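Putative lipoprotein (Bacteroides ovatus, PDB 3OQQ) is of unknown function but is probably an extracellular lipoprotein of a gut bacterium, built largely of antiparallel strands and carrying bound calcium ions. Local coordinates at residues 323-326 / 327-331; 52-55 / 56-59; 89-92 / 93-96; 345-348 / 349-352. One frame throughout, in Å; residues are numbered along the deposited sequence.

All four contacts are local, each where a regular element ends or a loop bends. Contact 1 closes helix 314-328, contact 2 turns the chain out of strand 46-54, and contact 4 turns it away from strand 343-346. Contact 3, at the surface, lies in the loop leading to strand 96-104; the others are partly buried. Backbone capping and two carboxylates dominate contact 1, a small apolar turn contact 2, aromatic rings and a water bridge contact 3, a CH-pi pair and an imidazole faced by a carbonyl contact 4. Contact 1 touches the others through I327-N52, T330-N96 (weak) and T330-Y350; contacts 2 and 3 meet through A55 and T95, 3 and 4 through N92 and R348.

Contact 1: residues 323-326 / 327-331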
ATOM      1  N   PHE A 323      -3.478 -11.423  -9.530  1.00 27.38           N
ATOM      2  CA  PHE A 323      -2.297 -11.077  -8.722  1.00 26.61           C
ATOM      3  C   PHE A 323      -1.619  -9.833  -9.283  1.00 30.59           C
ATOM      4  O   PHE A 323      -1.246  -8.955  -8.517  1.00 30.63           O
ATOM      5  CB  PHE A 323      -1.283 -12.233  -8.659  1.00 27.21           C
ATOM      6  CG  PHE A 323      -1.618 -13.270  -7.621  1.00 26.89           C
ATOM      7  CD1 PHE A 323      -1.171 -13.135  -6.310  1.00 27.93           C
ATOM      8  CD2 PHE A 323      -2.368 -14.398  -7.957  1.00 27.96           C
ATOM      9  CE1 PHE A 323      -1.482 -14.097  -5.348  1.00 28.46           C
ATOM     10  CE2 PHE A 323      -2.678 -15.362  -6.990  1.00 28.99           C
ATOM     11  CZ  PHE A 323      -2.254 -15.189  -5.687  1.00 26.49           C
ATOM     12  N   ARG A 324      -1.493  -9.749 -10.613  1.00 28.41           N
ATOM     13  CA  ARG A 324      -0.807  -8.629 -11.283  1.00 28.10           C
ATOM     14  C   ARG A 324      -1.537  -7.297 -11.130  1.00 31.42           C
ATOM     15  O   ARG A 324      -0.896  -6.287 -10.825  1.00 31.92           O
ATOM     16  CB  ARG A 324      -0.603  -8.920 -12.765  1.00 27.81           C
ATOM     17  CG  ARG A 324       0.628  -9.752 -13.070  1.00 40.22           C
ATOM     18  CD  ARG A 324       0.754  -9.931 -14.572  1.00 48.19           C
ATOM     19  NE  ARG A 324       1.804 -10.885 -14.914  1.00 51.80           N
ATOM     20  CZ  ARG A 324       1.939 -11.458 -16.103  1.00 65.29           C
ATOM     21  NH1 ARG A 324       1.085 -11.184 -17.081  1.00 55.24           N
ATOM     22  NH2 ARG A 324       2.927 -12.315 -16.322  1.00 52.56           N
ATOM     23  N   GLU A 325      -2.867  -7.302 -11.324  1.00 27.24           N
ATOM     24  CA  GLU A 325      -3.734  -6.130 -11.240  1.00 26.49           C
ATOM     25  C   GLU A 325      -3.764  -5.523  -9.840  1.00 28.93           C
ATOM     26  O   GLU A 325      -4.128  -4.357  -9.716  1.00 29.41           O
ATOM     27  CB  GLU A 325      -5.161  -6.477 -11.705  1.00 28.75           C
ATOM     28  CG  GLU A 325      -5.306  -6.449 -13.215  1.00 42.12           C
ATOM     29  CD  GLU A 325      -5.344  -5.050 -13.791  1.00 60.63           C
ATOM     30  OE1 GLU A 325      -6.435  -4.431 -13.790  1.00 52.44           O
ATOM     31  OE2 GLU A 325      -4.269  -4.554 -14.196  1.00 62.09           O
ATOM     32  N   LEU A 326      -3.366  -6.266  -8.788  1.00 24.19           N
ATOM     33  CA  LEU A 326      -3.313  -5.657  -7.448  1.00 24.17           C
ATOM     34  C   LEU A 326      -2.191  -4.615  -7.375  1.00 32.21           C
ATOM     35  O   LEU A 326      -2.298  -3.652  -6.609  1.00 32.55           O
ATOM     36  CB  LEU A 326      -3.150  -6.704  -6.318  1.00 23.66           C
ATOM     37  CG  LEU A 326      -4.328  -7.654  -6.157  1.00 27.97           C
ATOM     38  CD1 LEU A 326      -3.977  -8.791  -5.245  1.00 27.11           C
ATOM     39  CD2 LEU A 326      -5.559  -6.923  -5.648  1.00 30.61           C
ATOM     40  N   ILE A 327      -1.110  -4.800  -8.154  1.00 30.77           N
ATOM     41  CA  ILE A 327      -0.015  -3.822  -8.189  1.00 30.84           C
ATOM     42  C   ILE A 327      -0.274  -2.800  -9.296  1.00 36.59           C
ATOM     43  O   ILE A 327      -0.072  -1.595  -9.083  1.00 35.74           O
ATOM     44  CB  ILE A 327       1.369  -4.499  -8.371  1.00 34.13           C
ATOM     45  CG1 ILE A 327       1.743  -5.370  -7.149  1.00 33.93           C
ATOM     46  CG2 ILE A 327       2.488  -3.460  -8.757  1.00 34.88           C
ATOM     47  CD1 ILE A 327       2.831  -4.860  -6.295  1.00 42.54           C
ATOM     48  N   LEU A 328      -0.650  -3.291 -10.498  1.00 34.07           N
ATOM     49  CA  LEU A 328      -0.837  -2.438 -11.661  1.00 33.95           C
ATOM     50  C   LEU A 328      -2.010  -1.481 -11.482  1.00 39.34           C
ATOM     51  O   LEU A 328      -1.814  -0.268 -11.621  1.00 41.33           O
ATOM     52  CB  LEU A 328      -0.980  -3.262 -12.962  1.00 34.77           C
ATOM     53  CG  LEU A 328       0.275  -4.071 -13.405  1.00 39.50           C
ATOM     54  CD1 LEU A 328       0.076  -4.698 -14.773  1.00 40.14           C
ATOM     55  CD2 LEU A 328       1.552  -3.219 -13.395  1.00 41.54           C
ATOM     56  N   ASP A 329      -3.201  -1.993 -11.143  1.00 32.98           N
ATOM     57  CA  ASP A 329      -4.374  -1.136 -10.963  1.00 31.99           C
ATOM     58  C   ASP A 329      -4.493  -0.618  -9.503  1.00 36.82           C
ATOM     59  O   ASP A 329      -4.865  -1.364  -8.585  1.00 36.68           O
ATOM     60  CB  ASP A 329      -5.645  -1.877 -11.395  1.00 33.24           C
ATOM     61  CG  ASP A 329      -6.903  -1.032 -11.464  1.00 34.36           C
ATOM     62  OD1 ASP A 329      -6.849   0.158 -11.068  1.00 33.15           O
ATOM     63  OD2 ASP A 329      -7.959  -1.579 -11.836  1.00 37.13           O
ATOM     64  N   THR A 330      -4.238   0.689  -9.316  1.00 31.83           N
ATOM     65  CA  THR A 330      -4.319   1.342  -8.003  1.00 30.57           C
ATOM     66  C   THR A 330      -5.716   1.159  -7.373  1.00 31.56           C
ATOM     67  O   THR A 330      -5.809   1.067  -6.153  1.00 28.47           O
ATOM     68  CB  THR A 330      -3.930   2.839  -8.098  1.00 36.17           C
ATOM     69  OG1 THR A 330      -3.832   3.364  -6.782  1.00 37.39           O
ATOM     70  CG2 THR A 330      -4.894   3.683  -8.937  1.00 31.71           C
ATOM     71  N   ASN A 331      -6.784   1.068  -8.215  1.00 27.96           N
ATOM     72  CA  ASN A 331      -8.177   0.930  -7.783  1.00 26.56           C
ATOM     73  C   ASN A 331      -8.493  -0.437  -7.183  1.00 28.11           C
ATOM     74  O   ASN A 331      -9.552  -0.570  -6.584  1.00 29.28           O
ATOM     75  CB  ASN A 331      -9.139   1.228  -8.921  1.00 26.93           C
ATOM     76  CG  ASN A 331      -8.953   2.607  -9.512  1.00 41.07           C
ATOM     77  OD1 ASN A 331      -8.596   2.751 -10.677  1.00 39.44           O
ATOM     78  ND2 ASN A 331      -9.149   3.644  -8.712  1.00 26.72           N
TER
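E325 and D329, one helical turn apart, bring two carboxylates close together: E325 OE1 lies 3.8 Å from D329 OD2, and the two groups are turned 45° against each other. E325 gets there by a bend at chi2 (-75°), which folds its chain along the helix instead of letting it run straight out. The carboxylate then rests on neighbouring methylenes, OE1 3.6 Å from D329 CB and OE2 3.7 Å from L328 CB. Two like charges beside a helix C-terminus may raise the affinity of one of them for a proton. An alanine here removes the carboxylate that lies along L328 CB and D329 CB, and would probably leave those methylenes more open to solvent. Three backbone bonds span the last turn. R324 O accepts twice, from I327 N at 3.1 Å, above the carbonyl plane, and from L328 N at 3.0 Å, in that plane and nearly straight (173°). E325 O takes D329 N at 2.9 Å, again from above its plane. The guanidinium of R324 turns away to a salt bridge with E160, while I327 packs on strands 122-131 and 150-161 and L326 on L176 of strand 173-184. D329 is the first residue to leave helical geometry, and its OD1 accepts from N331 N at 3.0 Å, above the carboxylate plane. The whole is a helix C-terminus with mixed i+3 and i+4 bonding, followed directly by an Asx turn that leads into a 3-10 segment.

Contact 2: residues 52-55 / 56-59; sequences NVPA and ACEK
A type I beta turn from P54 to C57 takes the chain out of strand 46-54, with A55 and A56 at its two corners. Its closing bond runs from C57 N to P54 O, 3.0 Å long and bent to 152°. The donor stands well above the carbonyl plane of P54, 57° out of it, and is not on a lone pair. C57 CB comes along with its backbone N and sits 3.1 Å from the same P54 O, so donor and methylene approach the same oxygen. That methylene also does the apolar touching: C57 CB lies over one face of the pyrrolidine, 4.0 Å from P54 CD, and 4.2 Å from V53 CG2. The thiol plays little part here, because SG is trans to the amide nitrogen of C57 (chi1 -168°) and extends beyond the methylene. The two alanines turn their methyls outward from the bend, and A56 meets Q420 and K421 there. The arrangement is thus a small apolar patch on the inner side of a tight turn, held by one backbone bond. Around it, V53 pairs through its backbone with R97 and A55 with T95, tying this arm to strand 96-104 and the residue before it. The other arm is held by E58, whose backbone bonds L78, and by C57 O, which accepts from the side chain of R97. V53 and C57 both pack on L78 of strand 71-80, so the turn spans from strand 46-54 to strand 59-65 across the ends of strands 71-80 and 96-104.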
ATOM      1  N   ASN A  52       3.308   0.630 -12.567  1.00 29.76           N
ATOM      2  CA  ASN A  52       2.521   1.589 -11.790  1.00 28.99           C
ATOM      3  C   ASN A  52       3.564   2.546 -11.202  1.00 33.57           C
ATOM      4  O   ASN A  52       4.321   2.167 -10.299  1.00 35.38           O
ATOM      5  CB  ASN A  52       1.662   0.856 -10.739  1.00 25.19           C
ATOM      6  CG  ASN A  52       1.022   1.724  -9.674  1.00 42.15           C
ATOM      7  OD1 ASN A  52       1.301   2.913  -9.545  1.00 38.48           O
ATOM      8  ND2 ASN A  52       0.155   1.140  -8.861  1.00 31.23           N
ATOM      9  N   VAL A  53       3.661   3.749 -11.765  1.00 27.88           N
ATOM     10  CA  VAL A  53       4.707   4.703 -11.402  1.00 27.53           C
ATOM     11  C   VAL A  53       4.151   5.995 -10.761  1.00 31.97           C
ATOM     12  O   VAL A  53       3.000   6.317 -11.045  1.00 32.38           O
ATOM     13  CB  VAL A  53       5.568   5.065 -12.667  1.00 31.80           C
ATOM     14  CG1 VAL A  53       6.207   3.832 -13.276  1.00 31.69           C
ATOM     15  CG2 VAL A  53       4.769   5.834 -13.733  1.00 32.14           C
ATOM     16  N   PRO A  54       4.980   6.824 -10.048  1.00 27.90           N
ATOM     17  CA  PRO A  54       4.487   8.138  -9.572  1.00 27.13           C
ATOM     18  C   PRO A  54       3.948   8.981 -10.738  1.00 33.60           C
ATOM     19  O   PRO A  54       4.487   8.900 -11.843  1.00 31.44           O
ATOM     20  CB  PRO A  54       5.736   8.772  -8.938  1.00 28.19           C
ATOM     21  CG  PRO A  54       6.591   7.605  -8.544  1.00 31.65           C
ATOM     22  CD  PRO A  54       6.391   6.614  -9.644  1.00 28.29           C
ATOM     23  N   ALA A  55       2.829   9.715 -10.528  1.00 33.02           N
ATOM     24  CA  ALA A  55       2.168  10.467 -11.609  1.00 34.07           C
ATOM     25  C   ALA A  55       3.119  11.406 -12.369  1.00 37.55           C
ATOM     26  O   ALA A  55       3.074  11.415 -13.594  1.00 36.25           O
ATOM     27  CB  ALA A  55       0.978  11.243 -11.073  1.00 34.91           C
ATOM     28  N   ALA A  56       4.026  12.117 -11.656  1.00 35.08           N
ATOM     29  CA  ALA A  56       4.987  13.076 -12.240  1.00 34.65           C
ATOM     30  C   ALA A  56       6.178  12.404 -12.974  1.00 38.30           C
ATOM     31  O   ALA A  56       6.905  13.085 -13.705  1.00 39.45           O
ATOM     32  CB  ALA A  56       5.520  14.001 -11.150  1.00 34.61           C
ATOM     33  N   CYS A  57       6.349  11.083 -12.805  1.00 33.56           N
ATOM     34  CA  CYS A  57       7.460  10.303 -13.339  1.00 33.56           C
ATOM     35  C   CYS A  57       7.446  10.244 -14.849  1.00 38.80           C
ATOM     36  O   CYS A  57       6.458   9.812 -15.444  1.00 39.90           O
ATOM     37  CB  CYS A  57       7.473   8.902 -12.731  1.00 33.55           C
ATOM     38  SG  CYS A  57       8.994   7.972 -13.043  1.00 37.49           S
ATOM     39  N   GLU A  58       8.571  10.620 -15.465  1.00 35.11           N
ATOM     40  CA  GLU A  58       8.734  10.603 -16.922  1.00 36.31           C
ATOM     41  C   GLU A  58       9.812   9.625 -17.381  1.00 38.41           C
ATOM     42  O   GLU A  58       9.855   9.282 -18.562  1.00 40.31           O
ATOM     43  CB  GLU A  58       9.071  12.009 -17.438  1.00 38.68           C
ATOM     44  CG  GLU A  58       7.916  12.978 -17.285  1.00 54.02           C
ATOM     45  CD  GLU A  58       8.223  14.420 -17.620  1.00 81.79           C
ATOM     46  OE1 GLU A  58       9.327  14.900 -17.273  1.00 74.21           O
ATOM     47  OE2 GLU A  58       7.330  15.087 -18.192  1.00 83.01           O
ATOM     48  N   LYS A  59      10.691   9.190 -16.473  1.00 33.10           N
ATOM     49  CA  LYS A  59      11.755   8.231 -16.816  1.00 32.14           C
ATOM     50  C   LYS A  59      12.008   7.219 -15.685  1.00 31.99           C
ATOM     51  O   LYS A  59      11.789   7.513 -14.509  1.00 30.11           O
ATOM     52  CB  LYS A  59      13.067   8.950 -17.216  1.00 34.55           C
ATOM     53  CG  LYS A  59      13.706   9.784 -16.122  1.00 46.20           C
ATOM     54  CD  LYS A  59      14.475  10.959 -16.707  1.00 59.78           C
TER

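Contact 3: residues 89-92 / 93-96; sequences TGFN and FETN
F91 has its ring trans to its own backbone N (chi1 172°), which lays it over the amide nitrogen of F93, while E94 bends at chi2 (93°) and brings its carboxylate to the backbone N of N92. The amide nitrogen of F93 stands 3.4 Å above the F91 plane, over the ring centre, and F91 CZ comes to 3.5 Å from F93 CA. The two rings meet obliquely, centroids 5.1 Å apart and planes at 57°, with F91 CE2 over one face of F93 near its rim. E94 OE1 accepts from N92 N at 2.8 Å on its syn side, and OE2 touches N92 CB. A water completes the link: N92 ND2 donates to it at 2.9 Å and it donates to E94 OE2 at 2.7 Å. A serine in place of F91 takes away the ring over F93 N, and would probably leave that amide more open to solvent and W411 without its edge-to-face partner. Farther out, N92 OD1 bonds R348 and F93 meets W142. The carboxylate thus acts as a local acceptor, its charge probably eased by the N92 N-H and the water, and probably helps hold the loop, while the F91 ring covers the amide of F93.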
ATOM      1  N   THR A  89     -13.684   8.044 -15.223  1.00 58.59           N
ATOM      2  CA  THR A  89     -12.429   8.197 -15.961  1.00 58.31           C
ATOM      3  C   THR A  89     -11.813   9.608 -15.731  1.00 60.80           C
ATOM      4  O   THR A  89     -11.063  10.101 -16.583  1.00 62.62           O
ATOM      5  CB  THR A  89     -12.666   7.912 -17.453  1.00 66.23           C
ATOM      6  N   GLY A  90     -12.127  10.217 -14.580  1.00 52.75           N
ATOM      7  CA  GLY A  90     -11.640  11.536 -14.176  1.00 49.87           C
ATOM      8  C   GLY A  90     -10.693  11.501 -12.986  1.00 46.33           C
ATOM      9  O   GLY A  90     -10.369  10.422 -12.471  1.00 46.79           O
ATOM     10  N   PHE A  91     -10.247  12.680 -12.520  1.00 34.96           N
ATOM     11  CA  PHE A  91      -9.308  12.740 -11.392  1.00 29.51           C
ATOM     12  C   PHE A  91      -9.925  12.170 -10.115  1.00 26.21           C
ATOM     13  O   PHE A  91     -11.062  12.486  -9.793  1.00 24.65           O
ATOM     14  CB  PHE A  91      -8.829  14.178 -11.145  1.00 29.34           C
ATOM     15  CG  PHE A  91      -8.006  14.390  -9.890  1.00 27.55           C
ATOM     16  CD1 PHE A  91      -6.671  13.996  -9.838  1.00 27.46           C
ATOM     17  CD2 PHE A  91      -8.542  15.062  -8.794  1.00 27.15           C
ATOM     18  CE1 PHE A  91      -5.886  14.272  -8.709  1.00 25.80           C
ATOM     19  CE2 PHE A  91      -7.751  15.360  -7.677  1.00 27.42           C
ATOM     20  CZ  PHE A  91      -6.430  14.954  -7.637  1.00 24.24           C
ATOM     21  N   ASN A  92      -9.152  11.374  -9.371  1.00 21.91           N
ATOM     22  CA  ASN A  92      -9.635  10.796  -8.126  1.00 21.01           C
ATOM     23  C   ASN A  92      -8.506  10.663  -7.084  1.00 23.84           C
ATOM     24  O   ASN A  92      -8.382   9.639  -6.422  1.00 24.03           O
ATOM     25  CB  ASN A  92     -10.353   9.446  -8.391  1.00 18.73           C
ATOM     26  CG  ASN A  92     -11.126   8.954  -7.208  1.00 35.95           C
ATOM     27  OD1 ASN A  92     -11.932   9.688  -6.606  1.00 23.89           O
ATOM     28  ND2 ASN A  92     -10.845   7.713  -6.827  1.00 26.71           N
ATOM     29  N   PHE A  93      -7.712  11.733  -6.921  1.00 20.49           N
ATOM     30  CA  PHE A  93      -6.607  11.879  -5.962  1.00 19.99           C
ATOM     31  C   PHE A  93      -5.451  10.851  -6.138  1.00 23.08           C
ATOM     32  O   PHE A  93      -4.681  10.647  -5.205  1.00 22.08           O
ATOM     33  CB  PHE A  93      -7.133  11.866  -4.493  1.00 20.69           C
ATOM     34  CG  PHE A  93      -8.170  12.940  -4.257  1.00 21.79           C
ATOM     35  CD1 PHE A  93      -7.791  14.259  -4.027  1.00 22.16           C
ATOM     36  CD2 PHE A  93      -9.536  12.637  -4.308  1.00 22.41           C
ATOM     37  CE1 PHE A  93      -8.752  15.261  -3.867  1.00 23.30           C
ATOM     38  CE2 PHE A  93     -10.493  13.630  -4.126  1.00 23.51           C
ATOM     39  CZ  PHE A  93     -10.100  14.935  -3.904  1.00 22.45           C
ATOM     40  N   GLU A  94      -5.278  10.286  -7.334  1.00 22.07           N
ATOM     41  CA  GLU A  94      -4.189   9.335  -7.629  1.00 22.02           C
ATOM     42  C   GLU A  94      -2.853  10.069  -7.642  1.00 26.90           C
ATOM     43  O   GLU A  94      -2.764  11.124  -8.275  1.00 26.63           O
ATOM     44  CB  GLU A  94      -4.389   8.679  -9.026  1.00 24.40           C
ATOM     45  CG  GLU A  94      -5.678   7.894  -9.212  1.00 34.55           C
ATOM     46  CD  GLU A  94      -6.847   8.667  -9.792  1.00 46.56           C
ATOM     47  OE1 GLU A  94      -6.787   9.918  -9.881  1.00 32.66           O
ATOM     48  OE2 GLU A  94      -7.856   8.004 -10.114  1.00 36.42           O
ATOM     49  N   THR A  95      -1.824   9.534  -6.958  1.00 23.61           N
ATOM     50  CA  THR A  95      -0.474  10.121  -7.004  1.00 25.30           C
ATOM     51  C   THR A  95       0.382   9.232  -7.909  1.00 34.83           C
ATOM     52  O   THR A  95       1.597   9.406  -7.998  1.00 38.04           O
ATOM     53  CB  THR A  95       0.146  10.299  -5.626  1.00 27.34           C
ATOM     54  OG1 THR A  95       0.108   9.052  -4.917  1.00 24.29           O
ATOM     55  CG2 THR A  95      -0.503  11.403  -4.835  1.00 24.61           C
ATOM     56  N   ASN A  96      -0.271   8.282  -8.591  1.00 30.35           N
ATOM     57  CA  ASN A  96       0.383   7.353  -9.496  1.00 29.83           C
ATOM     58  C   ASN A  96      -0.319   7.352 -10.850  1.00 35.77           C
ATOM     59  O   ASN A  96      -1.363   7.983 -10.994  1.00 37.10           O
ATOM     60  CB  ASN A  96       0.414   5.949  -8.890  1.00 27.74           C
ATOM     61  CG  ASN A  96      -0.930   5.381  -8.443  1.00 58.05           C
ATOM     62  OD1 ASN A  96      -1.997   5.685  -8.986  1.00 40.63           O
ATOM     63  ND2 ASN A  96      -0.900   4.524  -7.429  1.00 60.47           N
TER
HETATM   64  O   HOH W   1      -8.784   6.184  -8.279  1.00 27.08           O

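Contact 4: residues 345-348 / 349-352; sequences IHMR and GYAP
M347, a selenomethionine, and Y350 lie side by side and point the same way. A bend at chi3 (-69°) carries the terminal methyl over the face of the tyrosine, with CE of M347 4.2 Å from the centroid of the Y350 ring in a CH-pi contact. Nearer the backbone, M347 CB is 3.8 Å from Y350 CD1. The same pair closes a type II beta turn, Y350 N donating to M347 O at 3.1 Å, and that oxygen also lies in plane at the edge of the Y350 ring. R348 O, on the turn's central peptide, comes obliquely to 3.2 Å from Y350 CD1. G349 follows with a phi of 84°, where a CB would clash with R348 O. On the strand side, the ring of H346 is met over one face by A351 O, 3.1 Å above its plane and toward the rim, and H346 NE2 comes to 3.5 Å from P352 CA. Second-shell residues fix these groups. H346 bonds N334 through ND1 and E344 through NE2, and stacks on F336; N334 ND2 also bonds A351 O, so one asparagine side chain holds both the imidazole and the carbonyl on its face. Y350 OH reaches T330 O, M347 packs on F131, and the guanidinium of R348 is shared between N92 and S377. With carboxylate and amide oxygens at its two nitrogens and a carbonyl over its face, the H346 ring sits in surroundings that would probably favour its protonated form, while the turn beside it combines one backbone bond with CH-pi and apolar packing.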
ATOM      1  N   ILE A 345     -14.714   3.312   6.726  1.00 17.80           N
ATOM      2  CA  ILE A 345     -14.404   4.449   5.855  1.00 17.76           C
ATOM      3  C   ILE A 345     -13.407   4.005   4.782  1.00 20.59           C
ATOM      4  O   ILE A 345     -12.428   3.367   5.097  1.00 20.05           O
ATOM      5  CB  ILE A 345     -13.877   5.661   6.697  1.00 19.74           C
ATOM      6  CG1 ILE A 345     -14.838   5.971   7.872  1.00 19.90           C
ATOM      7  CG2 ILE A 345     -13.619   6.928   5.828  1.00 17.94           C
ATOM      8  CD1 ILE A 345     -14.284   6.895   8.988  1.00 22.82           C
ATOM      9  N   HIS A 346     -13.678   4.328   3.519  1.00 17.56           N
ATOM     10  CA  HIS A 346     -12.779   4.058   2.398  1.00 16.62           C
ATOM     11  C   HIS A 346     -12.418   5.405   1.752  1.00 20.41           C
ATOM     12  O   HIS A 346     -13.034   6.425   2.078  1.00 19.07           O
ATOM     13  CB  HIS A 346     -13.459   3.115   1.379  1.00 16.67           C
ATOM     14  CG  HIS A 346     -13.726   1.735   1.905  1.00 19.13           C
ATOM     15  ND1 HIS A 346     -13.056   0.650   1.410  1.00 20.09           N
ATOM     16  CD2 HIS A 346     -14.599   1.315   2.852  1.00 20.43           C
ATOM     17  CE1 HIS A 346     -13.537  -0.402   2.057  1.00 19.57           C
ATOM     18  NE2 HIS A 346     -14.458  -0.047   2.944  1.00 20.09           N
HETATM   19  N   MSE A 347     -11.471   5.411   0.810  1.00 16.62           N
HETATM   20  CA  MSE A 347     -11.142   6.642   0.073  1.00 14.79           C
HETATM   21  C   MSE A 347     -12.216   6.901  -0.999  1.00 19.51           C
HETATM   22  O   MSE A 347     -12.992   6.005  -1.316  1.00 15.09           O
HETATM   23  CB  MSE A 347      -9.760   6.541  -0.577  1.00 16.23           C
HETATM   24  CG  MSE A 347      -8.657   6.267   0.441  1.00 20.65           C
HETATM   25 SE   MSE A 347      -6.888   6.242  -0.314  0.75 25.14          SE
HETATM   26  CE  MSE A 347      -7.031   4.622  -1.342  1.00 23.03           C
ATOM     27  N   ARG A 348     -12.258   8.132  -1.555  1.00 19.20           N
ATOM     28  CA  ARG A 348     -13.231   8.493  -2.583  1.00 19.67           C
ATOM     29  C   ARG A 348     -13.219   7.504  -3.748  1.00 23.69           C
ATOM     30  O   ARG A 348     -12.149   7.172  -4.269  1.00 22.01           O
ATOM     31  CB  ARG A 348     -12.928   9.909  -3.101  1.00 18.51           C
ATOM     32  CG  ARG A 348     -13.953  10.401  -4.078  1.00 20.85           C
ATOM     33  CD  ARG A 348     -13.629  11.786  -4.602  1.00 22.46           C
ATOM     34  NE  ARG A 348     -14.751  12.305  -5.389  1.00 25.94           N
ATOM     35  CZ  ARG A 348     -14.869  12.191  -6.708  1.00 36.27           C
ATOM     36  NH1 ARG A 348     -13.933  11.574  -7.416  1.00 25.75           N
ATOM     37  NH2 ARG A 348     -15.924  12.695  -7.328  1.00 24.39           N
ATOM     38  N   GLY A 349     -14.416   7.055  -4.128  1.00 20.79           N
ATOM     39  CA  GLY A 349     -14.619   6.158  -5.252  1.00 20.46           C
ATOM     40  C   GLY A 349     -14.425   4.693  -4.935  1.00 25.13           C
ATOM     41  O   GLY A 349     -14.557   3.866  -5.830  1.00 24.58           O
ATOM     42  N   TYR A 350     -14.082   4.356  -3.674  1.00 22.53           N
ATOM     43  CA  TYR A 350     -13.843   2.966  -3.252  1.00 21.58           C
ATOM     44  C   TYR A 350     -15.032   2.437  -2.478  1.00 24.13           C
ATOM     45  O   TYR A 350     -15.550   3.109  -1.570  1.00 24.09           O
ATOM     46  CB  TYR A 350     -12.551   2.870  -2.419  1.00 22.14           C
ATOM     47  CG  TYR A 350     -11.288   3.057  -3.238  1.00 23.64           C
ATOM     48  CD1 TYR A 350     -10.782   4.331  -3.502  1.00 24.91           C
ATOM     49  CD2 TYR A 350     -10.568   1.959  -3.706  1.00 24.38           C
ATOM     50  CE1 TYR A 350      -9.578   4.504  -4.196  1.00 22.61           C
ATOM     51  CE2 TYR A 350      -9.379   2.120  -4.415  1.00 25.37           C
ATOM     52  CZ  TYR A 350      -8.880   3.394  -4.645  1.00 27.66           C
ATOM     53  OH  TYR A 350      -7.710   3.532  -5.350  1.00 24.20           O
ATOM     54  N   ALA A 351     -15.453   1.220  -2.837  1.00 19.25           N
ATOM     55  CA  ALA A 351     -16.635   0.550  -2.293  1.00 18.91           C
ATOM     56  C   ALA A 351     -16.477   0.079  -0.852  1.00 22.06           C
ATOM     57  O   ALA A 351     -15.395  -0.372  -0.443  1.00 22.24           O
ATOM     58  CB  ALA A 351     -16.983  -0.665  -3.160  1.00 18.90           C
ATOM     59  N   PRO A 352     -17.576   0.084  -0.082  1.00 19.22           N
ATOM     60  CA  PRO A 352     -17.521  -0.563   1.244  1.00 19.19           C
ATOM     61  C   PRO A 352     -17.320  -2.066   1.056  1.00 21.35           C
ATOM     62  O   PRO A 352     -17.575  -2.564  -0.042  1.00 19.87           O
ATOM     63  CB  PRO A 352     -18.927  -0.304   1.811  1.00 20.48           C
ATOM     64  CG  PRO A 352     -19.791  -0.203   0.608  1.00 24.59           C
ATOM     65  CD  PRO A 352     -18.953   0.521  -0.404  1.00 20.51           C
TER